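Local atomic coordinates of alanine dehydrogenase (Archaeoglobus fulgidus, PDB entry 1OMO), a protein that catalyses the reversible NAD-dependent oxidative deamination of L-alanine to pyruvate and ammonium, working as a homodimer. Residues Ala23-Phe28 / Glu270-Leu275; Arg52-His57 / Gly63-Asn68; Gln180-Ala185 / Ala204-Glu209. All blocks are in the same frame, centred on the assembly; numbering follows the deposited sequence.

Overall arrangement
Interaction 2 is the hairpin of strands 50-58 and 61-69 in the mixed sheet; interaction 3 lies at the rim of the parallel, Rossmann-type NAD-binding sheet, on the other side of the chain's centre, about 36 Å away between centres. Interaction 1 ties helix 17-32, near the N-terminus, to helix 268-273, which follows the edge strand 264-267 of the parallel sheet. Its segments bracket those of the other two, since 52-68 and then 180-209 follow 23-28 and precede 270-275. Its centre is about 21 Å from interaction 2 and about 30 Å from interaction 3, and none touch. Together they sample the dimer-forming sheet, the NAD domain and a bridge between the two.

Interaction 1: residues Ala23-Phe28 / Glu270-Leu275; sequences AVEEAF and EVIAGL
I272 carries the contact alone from its side, setting one branch on F28 and the other on E25. In 270-275, E270 comes first; it points away from helix 17-32, and its OE1 accepts a hydrogen bond from T267 N. Past V271, I272 aims its CB at the other helix. With CG1 anti to the carbonyl carbon (chi1 -65°) and CG2 therefore opposite the backbone N, the two branches part. CD1 comes within 3.8 Å of F28 CB and approaches the ring obliquely, 4.0 Å from F28 CD2, while the F28 side chain also touches Q296 and L293. I272 CG2 lies 4.2 Å from E25 CG, against the aliphatic part of that glutamate, whose OE2 is hydrogen-bonded to Y119 OH. I115 and Y119 of helix 102-120 also touch I272. After A273 the helix ends in a Schellman motif at G274, of positive phi: L275 N bonds to E270 O at 2.8 Å and G274 N to V271 O at 3.1 Å. No hydrogen bond or salt bridge crosses between the segments, so hydrocarbon contact alone joins them directly, and the one acidic partner offers its methylene while its carboxylate is hydrogen-bonded to Y119.

Interaction 2: residues Arg52-His57 / Gly63-Asn68; sequences RAMPAH and GLKWVN
W66 presses the CE3 side of its indole against the backbone of R52 and the methyl of A53, a closely packed part of this antiparallel pair. W66 CE3 lies 3.1 Å from R52 O, which meets the ring obliquely, and 3.7 Å from A53 CB. A chi1 of -177° brings the indole across to the neighbouring strand, with A53 CA at its edge, in plane. R52 O is gripped further by V67 N, at 3.0 Å and in the carbonyl plane, and by the CA-H of W66. On the same face L64 CD1 touches both A53 CB and P55 CB. This face meets the second subunit: L64 of the second subunit packs on A53 and W66, and N88 OD1 of that subunit accepts the W66 NE1 hydrogen bond. Replacing W66 by an alanine would probably open a gap beside A53 and leave N88 of the second subunit without its indole donor. The other face carries M54 and K65, side by side and pointing the same way, with M54 SD 3.6 Å from K65 CE. K65 NZ, inferred to be the proton donor/acceptor, goes on to D297 and T105. M54 N bonds to K65 O at 2.7 Å, whereas K65 N reaches M54 O at 3.1 Å from above the carbonyl plane. The loose end is at H57, which makes no contact with 63-68; R52 is well paired, but its extended side chain carries the guanidinium away from the sheet, its NE salt-bridged to D50 and its NH2 in a long, weak pairing with D219. Alternating hydrogen-bonded and non-hydrogen-bonded pairs mark a beta hairpin, one face, with K65, probably facing the catalytic site and the other buried in the beta-sandwich dimer.

Interaction 3: residues Gln180-Ala185 / Ala204-Glu209; sequences QPAEEA and AEWVEE
E183 lies across one face of the W206 indole, its chain crossing the tryptophan side chain at about a right angle. The backbone end comes down over the benzene half: E183 CA stands 3.6 Å from the centroid of the six-membered ring and 16° off its normal, a CH-pi contact. E183 CB follows over the middle of the indole, 3.5 Å from W206 CE2. With CG anti to the backbone N (chi1 169°) and the chain extended beyond, the glutamate continues toward the pyrrole half, where its CD is 3.4 Å from W206 NE1. The carboxylate is turned only 15° from the ring plane, so it lies nearly flat over the nitrogen side of the indole. This explains why E183 OE2 and W206 NE1, though close, are not hydrogen-bonded: the N-H points outward in the plane of the ring, while the carboxylate sits above it. A water at the ring edge uses that direction instead, accepting from W206 NE1 at 2.8 Å and donating to E183 OE2 at 3.3 Å, and thus links the two groups. A182 adds its methyl, with CB 3.7 Å from W206 CZ3, approaching obliquely at the benzene end. E183 thus covers one face of a partly exposed indole, with A182 against its benzene end and the polar N-H satisfied by water. The short helix 182-185, with P181 at its N-cap, follows edge strand 177-179 of the Rossmann sheet, and A182 and A185 rest on Y156 of the adjacent strand 152-156. Across from it, the 3-10 turn 204-206 belongs to the connection between strands 190-193 and 212-215, with A204 and V207 packed on helix 228-232.

Interaction 1: residues Ala23-Phe28 / Glu270-Leu275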
loop_
_atom_site.group_PDB
_atom_site.type_symbol
_atom_site.label_atom_id
_atom_site.label_comp_id
_atom_site.label_asym_id
_atom_site.label_seq_id
_atom_site.Cartn_x
_atom_site.Cartn_y
_atom_site.Cartn_z
ATOM N N ALA A 23 17.453 3.163 15.332
ATOM C CA ALA A 23 16.868 2.638 14.106
ATOM C C ALA A 23 16.477 3.744 13.142
ATOM O O ALA A 23 16.743 3.653 11.948
ATOM C CB ALA A 23 15.640 1.767 14.435
ATOM N N VAL A 24 15.873 4.802 13.662
ATOM C CA VAL A 24 15.450 5.900 12.810
ATOM C C VAL A 24 16.649 6.645 12.242
ATOM O O VAL A 24 16.641 7.068 11.084
ATOM C CB VAL A 24 14.493 6.875 13.582
ATOM C CG1 VAL A 24 14.179 8.123 12.753
ATOM C CG2 VAL A 24 13.206 6.154 13.893
ATOM N N GLU A 25 17.700 6.779 13.043
ATOM C CA GLU A 25 18.911 7.452 12.580
ATOM C C GLU A 25 19.568 6.667 11.428
ATOM O O GLU A 25 19.933 7.238 10.378
ATOM C CB GLU A 25 19.896 7.615 13.735
ATOM C CG GLU A 25 21.204 8.335 13.336
ATOM C CD GLU A 25 21.958 8.865 14.547
ATOM O OE1 GLU A 25 21.937 8.203 15.604
ATOM O OE2 GLU A 25 22.588 9.929 14.450
ATOM N N GLU A 26 19.702 5.353 11.608
ATOM C CA GLU A 26 20.314 4.508 10.561
ATOM C C GLU A 26 19.417 4.493 9.308
ATOM O O GLU A 26 19.898 4.518 8.182
ATOM C CB GLU A 26 20.562 3.097 11.127
ATOM C CG GLU A 26 21.188 2.104 10.177
ATOM C CD GLU A 26 22.579 2.500 9.664
ATOM O OE1 GLU A 26 23.183 1.670 8.958
ATOM O OE2 GLU A 26 23.079 3.613 9.959
ATOM N N ALA A 27 18.102 4.479 9.510
ATOM C CA ALA A 27 17.168 4.506 8.390
ATOM C C ALA A 27 17.418 5.754 7.576
ATOM O O ALA A 27 17.497 5.687 6.363
ATOM C CB ALA A 27 15.724 4.514 8.892
ATOM N N PHE A 28 17.527 6.908 8.224
ATOM C CA PHE A 28 17.781 8.125 7.450
ATOM C C PHE A 28 19.118 8.014 6.718
ATOM O O PHE A 28 19.225 8.362 5.546
ATOM C CB PHE A 28 17.842 9.371 8.333
ATOM C CG PHE A 28 16.513 9.886 8.756
ATOM C CD1 PHE A 28 15.467 9.986 7.837
ATOM C CD2 PHE A 28 16.290 10.249 10.069
ATOM C CE1 PHE A 28 14.215 10.434 8.235
ATOM C CE2 PHE A 28 15.042 10.699 10.474
ATOM C CZ PHE A 28 14.004 10.786 9.551
ATOM N N GLU A 270 20.625 13.427 4.444
ATOM C CA GLU A 270 21.810 13.972 3.843
ATOM C C GLU A 270 22.714 14.543 4.915
ATOM O O GLU A 270 23.933 14.395 4.834
ATOM C CB GLU A 270 21.468 15.065 2.853
ATOM C CG GLU A 270 20.911 14.562 1.546
ATOM C CD GLU A 270 20.391 15.710 0.715
ATOM O OE1 GLU A 270 19.624 16.506 1.259
ATOM O OE2 GLU A 270 20.748 15.830 -0.465
ATOM N N VAL A 271 22.128 15.182 5.926
ATOM C CA VAL A 271 22.944 15.751 6.990
ATOM C C VAL A 271 23.595 14.646 7.804
ATOM O O VAL A 271 24.785 14.694 8.110
ATOM C CB VAL A 271 22.123 16.665 7.943
ATOM C CG1 VAL A 271 22.976 17.089 9.119
ATOM C CG2 VAL A 271 21.644 17.920 7.196
ATOM N N ILE A 272 22.816 13.642 8.150
ATOM C CA ILE A 272 23.358 12.575 8.937
ATOM C C ILE A 272 24.474 11.865 8.159
ATOM O O ILE A 272 25.504 11.513 8.724
ATOM C CB ILE A 272 22.242 11.589 9.330
ATOM C CG1 ILE A 272 21.251 12.295 10.249
ATOM C CG2 ILE A 272 22.822 10.382 10.049
ATOM C CD1 ILE A 272 20.068 11.459 10.619
ATOM N N ALA A 273 24.269 11.691 6.857
ATOM C CA ALA A 273 25.239 11.017 6.021
ATOM C C ALA A 273 26.448 11.882 5.634
ATOM O O ALA A 273 27.392 11.394 5.055
ATOM C CB ALA A 273 24.548 10.486 4.780
ATOM N N GLY A 274 26.434 13.165 5.956
ATOM C CA GLY A 274 27.579 13.979 5.592
ATOM C C GLY A 274 27.545 14.511 4.173
ATOM O O GLY A 274 28.558 15.001 3.672
ATOM N N LEU A 275 26.394 14.438 3.523
ATOM C CA LEU A 275 26.272 14.924 2.150
ATOM C C LEU A 275 25.992 16.419 2.112
ATOM O O LEU A 275 26.228 17.075 1.092
ATOM C CB LEU A 275 25.161 14.182 1.409
ATOM C CG LEU A 275 25.243 12.669 1.407
ATOM C CD1 LEU A 275 24.010 12.075 0.750
ATOM C CD2 LEU A 275 26.498 12.271 0.667
#

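Interaction 2: residues Arg52-His57 / Gly63-Asn68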
loop_
_atom_site.group_PDB
_atom_site.type_symbol
_atom_site.label_atom_id
_atom_site.label_comp_id
_atom_site.label_asym_id
_atom_site.label_seq_id
_atom_site.Cartn_x
_atom_site.Cartn_y
_atom_site.Cartn_z
ATOM N N ARG A 52 -3.733 5.600 4.341
ATOM C CA ARG A 52 -2.473 5.770 3.629
ATOM C C ARG A 52 -1.666 4.499 3.682
ATOM O O ARG A 52 -1.612 3.860 4.723
ATOM C CB ARG A 52 -1.639 6.866 4.281
ATOM C CG ARG A 52 -2.354 8.162 4.333
ATOM C CD ARG A 52 -1.627 9.184 5.187
ATOM N NE ARG A 52 -2.543 10.265 5.521
ATOM C CZ ARG A 52 -2.241 11.306 6.281
ATOM N NH1 ARG A 52 -3.162 12.232 6.520
ATOM N NH2 ARG A 52 -1.025 11.422 6.794
ATOM N N ALA A 53 -1.028 4.159 2.565
ATOM C CA ALA A 53 -0.173 2.979 2.454
ATOM C C ALA A 53 1.254 3.509 2.442
ATOM O O ALA A 53 1.598 4.392 1.636
ATOM C CB ALA A 53 -0.459 2.264 1.172
ATOM N N MET A 54 2.098 2.958 3.303
ATOM C CA MET A 54 3.479 3.422 3.377
ATOM C C MET A 54 4.441 2.230 3.315
ATOM O O MET A 54 4.813 1.695 4.341
ATOM C CB MET A 54 3.681 4.204 4.690
ATOM C CG MET A 54 2.705 5.373 4.878
ATOM S SD MET A 54 2.854 6.297 6.427
ATOM C CE MET A 54 4.639 6.585 6.487
ATOM N N PRO A 55 4.840 1.793 2.111
ATOM C CA PRO A 55 5.761 0.646 1.988
ATOM C C PRO A 55 7.220 1.050 1.972
ATOM O O PRO A 55 7.545 2.139 1.546
ATOM C CB PRO A 55 5.346 0.011 0.660
ATOM C CG PRO A 55 5.019 1.218 -0.155
ATOM C CD PRO A 55 4.268 2.143 0.795
ATOM N N ALA A 56 8.095 0.169 2.435
ATOM C CA ALA A 56 9.529 0.452 2.447
ATOM C C ALA A 56 10.388 -0.799 2.588
ATOM O O ALA A 56 9.964 -1.797 3.143
ATOM C CB ALA A 56 9.870 1.429 3.568
ATOM N N HIS A 57 11.615 -0.716 2.112
ATOM C CA HIS A 57 12.552 -1.811 2.187
ATOM C C HIS A 57 13.928 -1.292 2.626
ATOM O O HIS A 57 14.471 -0.345 2.002
ATOM C CB HIS A 57 12.671 -2.449 0.804
ATOM C CG HIS A 57 13.736 -3.496 0.699
ATOM N ND1 HIS A 57 14.381 -3.777 -0.486
ATOM C CD2 HIS A 57 14.261 -4.338 1.617
ATOM C CE1 HIS A 57 15.260 -4.742 -0.291
ATOM N NE2 HIS A 57 15.209 -5.100 0.978
ATOM N N GLY A 63 8.148 -4.076 4.274
ATOM C CA GLY A 63 6.869 -4.017 4.983
ATOM C C GLY A 63 5.971 -2.929 4.462
ATOM O O GLY A 63 6.399 -2.060 3.698
ATOM N N LEU A 64 4.708 -2.969 4.858
ATOM C CA LEU A 64 3.776 -1.934 4.440
ATOM C C LEU A 64 2.938 -1.476 5.620
ATOM O O LEU A 64 2.330 -2.303 6.281
ATOM C CB LEU A 64 2.841 -2.435 3.325
ATOM C CG LEU A 64 1.851 -1.301 2.949
ATOM C CD1 LEU A 64 1.657 -1.249 1.468
ATOM C CD2 LEU A 64 0.504 -1.491 3.648
ATOM N N LYS A 65 2.904 -0.173 5.891
ATOM C CA LYS A 65 2.075 0.323 6.977
ATOM C C LYS A 65 0.816 0.893 6.311
ATOM O O LYS A 65 0.901 1.571 5.272
ATOM C CB LYS A 65 2.776 1.426 7.787
ATOM C CG LYS A 65 2.101 1.674 9.135
ATOM C CD LYS A 65 2.748 2.794 9.940
ATOM C CE LYS A 65 2.466 4.183 9.325
ATOM N NZ LYS A 65 3.092 5.223 10.158
ATOM N N TRP A 66 -0.337 0.578 6.899
ATOM C CA TRP A 66 -1.641 1.031 6.398
ATOM C C TRP A 66 -2.311 1.758 7.585
ATOM O O TRP A 66 -2.782 1.128 8.524
ATOM C CB TRP A 66 -2.418 -0.200 5.934
ATOM C CG TRP A 66 -3.751 0.001 5.316
ATOM C CD1 TRP A 66 -4.890 -0.658 5.657
ATOM C CD2 TRP A 66 -4.077 0.793 4.167
ATOM N NE1 TRP A 66 -5.903 -0.343 4.795
ATOM C CE2 TRP A 66 -5.436 0.555 3.866
ATOM C CE3 TRP A 66 -3.355 1.692 3.364
ATOM C CZ2 TRP A 66 -6.099 1.174 2.779
ATOM C CZ3 TRP A 66 -4.004 2.314 2.283
ATOM C CH2 TRP A 66 -5.369 2.050 2.009
ATOM N N VAL A 67 -2.257 3.091 7.546
ATOM C CA VAL A 67 -2.760 4.011 8.589
ATOM C C VAL A 67 -3.957 4.831 8.155
ATOM O O VAL A 67 -4.021 5.270 7.012
ATOM C CB VAL A 67 -1.783 5.138 8.910
ATOM C CG1 VAL A 67 -1.744 5.374 10.363
ATOM C CG2 VAL A 67 -0.452 4.886 8.264
ATOM N N ASN A 68 -4.845 5.121 9.092
ATOM C CA ASN A 68 -6.009 5.934 8.775
ATOM C C ASN A 68 -6.035 7.203 9.658
ATOM O O ASN A 68 -5.326 7.307 10.668
ATOM C CB ASN A 68 -7.269 5.169 9.057
ATOM C CG ASN A 68 -7.683 5.312 10.479
ATOM O OD1 ASN A 68 -8.594 6.089 10.805
ATOM N ND2 ASN A 68 -7.010 4.596 11.352
#

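Interaction 3: residues Gln180-Ala185 / Ala204-Glu209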
loop_
_atom_site.group_PDB
_atom_site.type_symbol
_atom_site.label_atom_id
_atom_site.label_comp_id
_atom_site.label_asym_id
_atom_site.label_seq_id
_atom_site.Cartn_x
_atom_site.Cartn_y
_atom_site.Cartn_z
ATOM N N GLN A 180 2.720 28.265 29.712
ATOM C CA GLN A 180 3.035 29.582 29.161
ATOM C C GLN A 180 2.243 29.877 27.901
ATOM O O GLN A 180 1.946 28.983 27.134
ATOM C CB GLN A 180 4.526 29.638 28.781
ATOM C CG GLN A 180 5.528 29.425 29.929
ATOM C CD GLN A 180 5.570 30.599 30.874
ATOM O OE1 GLN A 180 5.298 31.713 30.471
ATOM N NE2 GLN A 180 5.930 30.359 32.120
ATOM N N PRO A 181 1.956 31.152 27.640
ATOM C CA PRO A 181 1.210 31.627 26.471
ATOM C C PRO A 181 2.075 31.257 25.298
ATOM O O PRO A 181 3.240 30.973 25.495
ATOM C CB PRO A 181 1.180 33.143 26.648
ATOM C CG PRO A 181 1.468 33.344 28.119
ATOM C CD PRO A 181 2.481 32.279 28.426
ATOM N N ALA A 182 1.543 31.317 24.082
ATOM C CA ALA A 182 2.311 30.923 22.907
ATOM C C ALA A 182 3.537 31.777 22.622
ATOM O O ALA A 182 4.599 31.257 22.308
ATOM C CB ALA A 182 1.408 30.880 21.679
ATOM N N GLU A 183 3.391 33.089 22.705
ATOM C CA GLU A 183 4.524 33.986 22.446
ATOM C C GLU A 183 5.738 33.688 23.325
ATOM O O GLU A 183 6.861 33.709 22.844
ATOM C CB GLU A 183 4.101 35.461 22.617
ATOM C CG GLU A 183 5.246 36.437 22.624
ATOM C CD GLU A 183 4.770 37.836 22.334
ATOM O OE1 GLU A 183 5.594 38.768 22.227
ATOM O OE2 GLU A 183 3.547 37.994 22.207
ATOM N N GLU A 184 5.515 33.396 24.601
ATOM C CA GLU A 184 6.624 33.100 25.520
ATOM C C GLU A 184 7.222 31.691 25.308
ATOM O O GLU A 184 8.438 31.510 25.365
ATOM C CB GLU A 184 6.168 33.294 26.977
ATOM C CG GLU A 184 7.233 33.024 28.022
ATOM C CD GLU A 184 8.458 33.930 27.885
ATOM O OE1 GLU A 184 8.275 35.151 27.688
ATOM O OE2 GLU A 184 9.601 33.416 27.983
ATOM N N ALA A 185 6.369 30.701 25.057
ATOM C CA ALA A 185 6.831 29.330 24.813
ATOM C C ALA A 185 7.750 29.294 23.609
ATOM O O ALA A 185 8.664 28.504 23.567
ATOM C CB ALA A 185 5.639 28.408 24.568
ATOM N N ALA A 204 6.751 35.035 13.546
ATOM C CA ALA A 204 8.181 35.205 13.290
ATOM C C ALA A 204 8.867 36.052 14.358
ATOM O O ALA A 204 9.899 35.674 14.889
ATOM C CB ALA A 204 8.423 35.817 11.901
ATOM N N GLU A 205 8.287 37.188 14.691
ATOM C CA GLU A 205 8.916 38.055 15.684
ATOM C C GLU A 205 9.077 37.387 17.040
ATOM O O GLU A 205 9.781 37.893 17.892
ATOM C CB GLU A 205 8.145 39.381 15.823
ATOM C CG GLU A 205 6.897 39.287 16.690
ATOM C CD GLU A 205 5.731 40.086 16.135
ATOM O OE1 GLU A 205 5.397 39.913 14.942
ATOM O OE2 GLU A 205 5.136 40.879 16.900
ATOM N N TRP A 206 8.428 36.251 17.255
ATOM C CA TRP A 206 8.571 35.545 18.524
ATOM C C TRP A 206 9.816 34.630 18.489
ATOM O O TRP A 206 10.304 34.186 19.526
ATOM C CB TRP A 206 7.343 34.664 18.805
ATOM C CG TRP A 206 6.006 35.365 18.903
ATOM C CD1 TRP A 206 5.777 36.713 18.944
ATOM C CD2 TRP A 206 4.718 34.739 19.005
ATOM N NE1 TRP A 206 4.427 36.966 19.068
ATOM C CE2 TRP A 206 3.754 35.775 19.108
ATOM C CE3 TRP A 206 4.286 33.407 19.018
ATOM C CZ2 TRP A 206 2.385 35.519 19.224
ATOM C CZ3 TRP A 206 2.920 33.152 19.132
ATOM C CH2 TRP A 206 1.987 34.206 19.231
ATOM N N VAL A 207 10.332 34.344 17.298
ATOM C CA VAL A 207 11.463 33.419 17.214
ATOM C C VAL A 207 12.809 34.103 17.251
ATOM O O VAL A 207 13.110 34.955 16.411
ATOM C CB VAL A 207 11.408 32.535 15.943
ATOM C CG1 VAL A 207 12.580 31.526 15.956
ATOM C CG2 VAL A 207 10.073 31.788 15.876
ATOM N N GLU A 208 13.607 33.714 18.245
ATOM C CA GLU A 208 14.938 34.275 18.420
ATOM C C GLU A 208 15.971 33.540 17.579
ATOM O O GLU A 208 15.759 32.392 17.170
ATOM C CB GLU A 208 15.359 34.202 19.897
ATOM C CG GLU A 208 14.250 34.621 20.891
ATOM C CD GLU A 208 14.736 35.552 22.010
ATOM O OE1 GLU A 208 14.079 35.581 23.064
ATOM O OE2 GLU A 208 15.752 36.262 21.846
ATOM N N GLU A 209 17.078 34.232 17.327
ATOM C CA GLU A 209 18.196 33.696 16.596
ATOM C C GLU A 209 18.646 32.432 17.337
ATOM O O GLU A 209 18.428 32.309 18.544
ATOM C CB GLU A 209 19.354 34.705 16.599
ATOM C CG GLU A 209 19.057 36.026 15.935
ATOM C CD GLU A 209 20.310 36.887 15.733
ATOM O OE1 GLU A 209 20.201 37.919 15.047
ATOM O OE2 GLU A 209 21.394 36.541 16.250
HETATM O O HOH W 1 3.025 39.367 19.275
#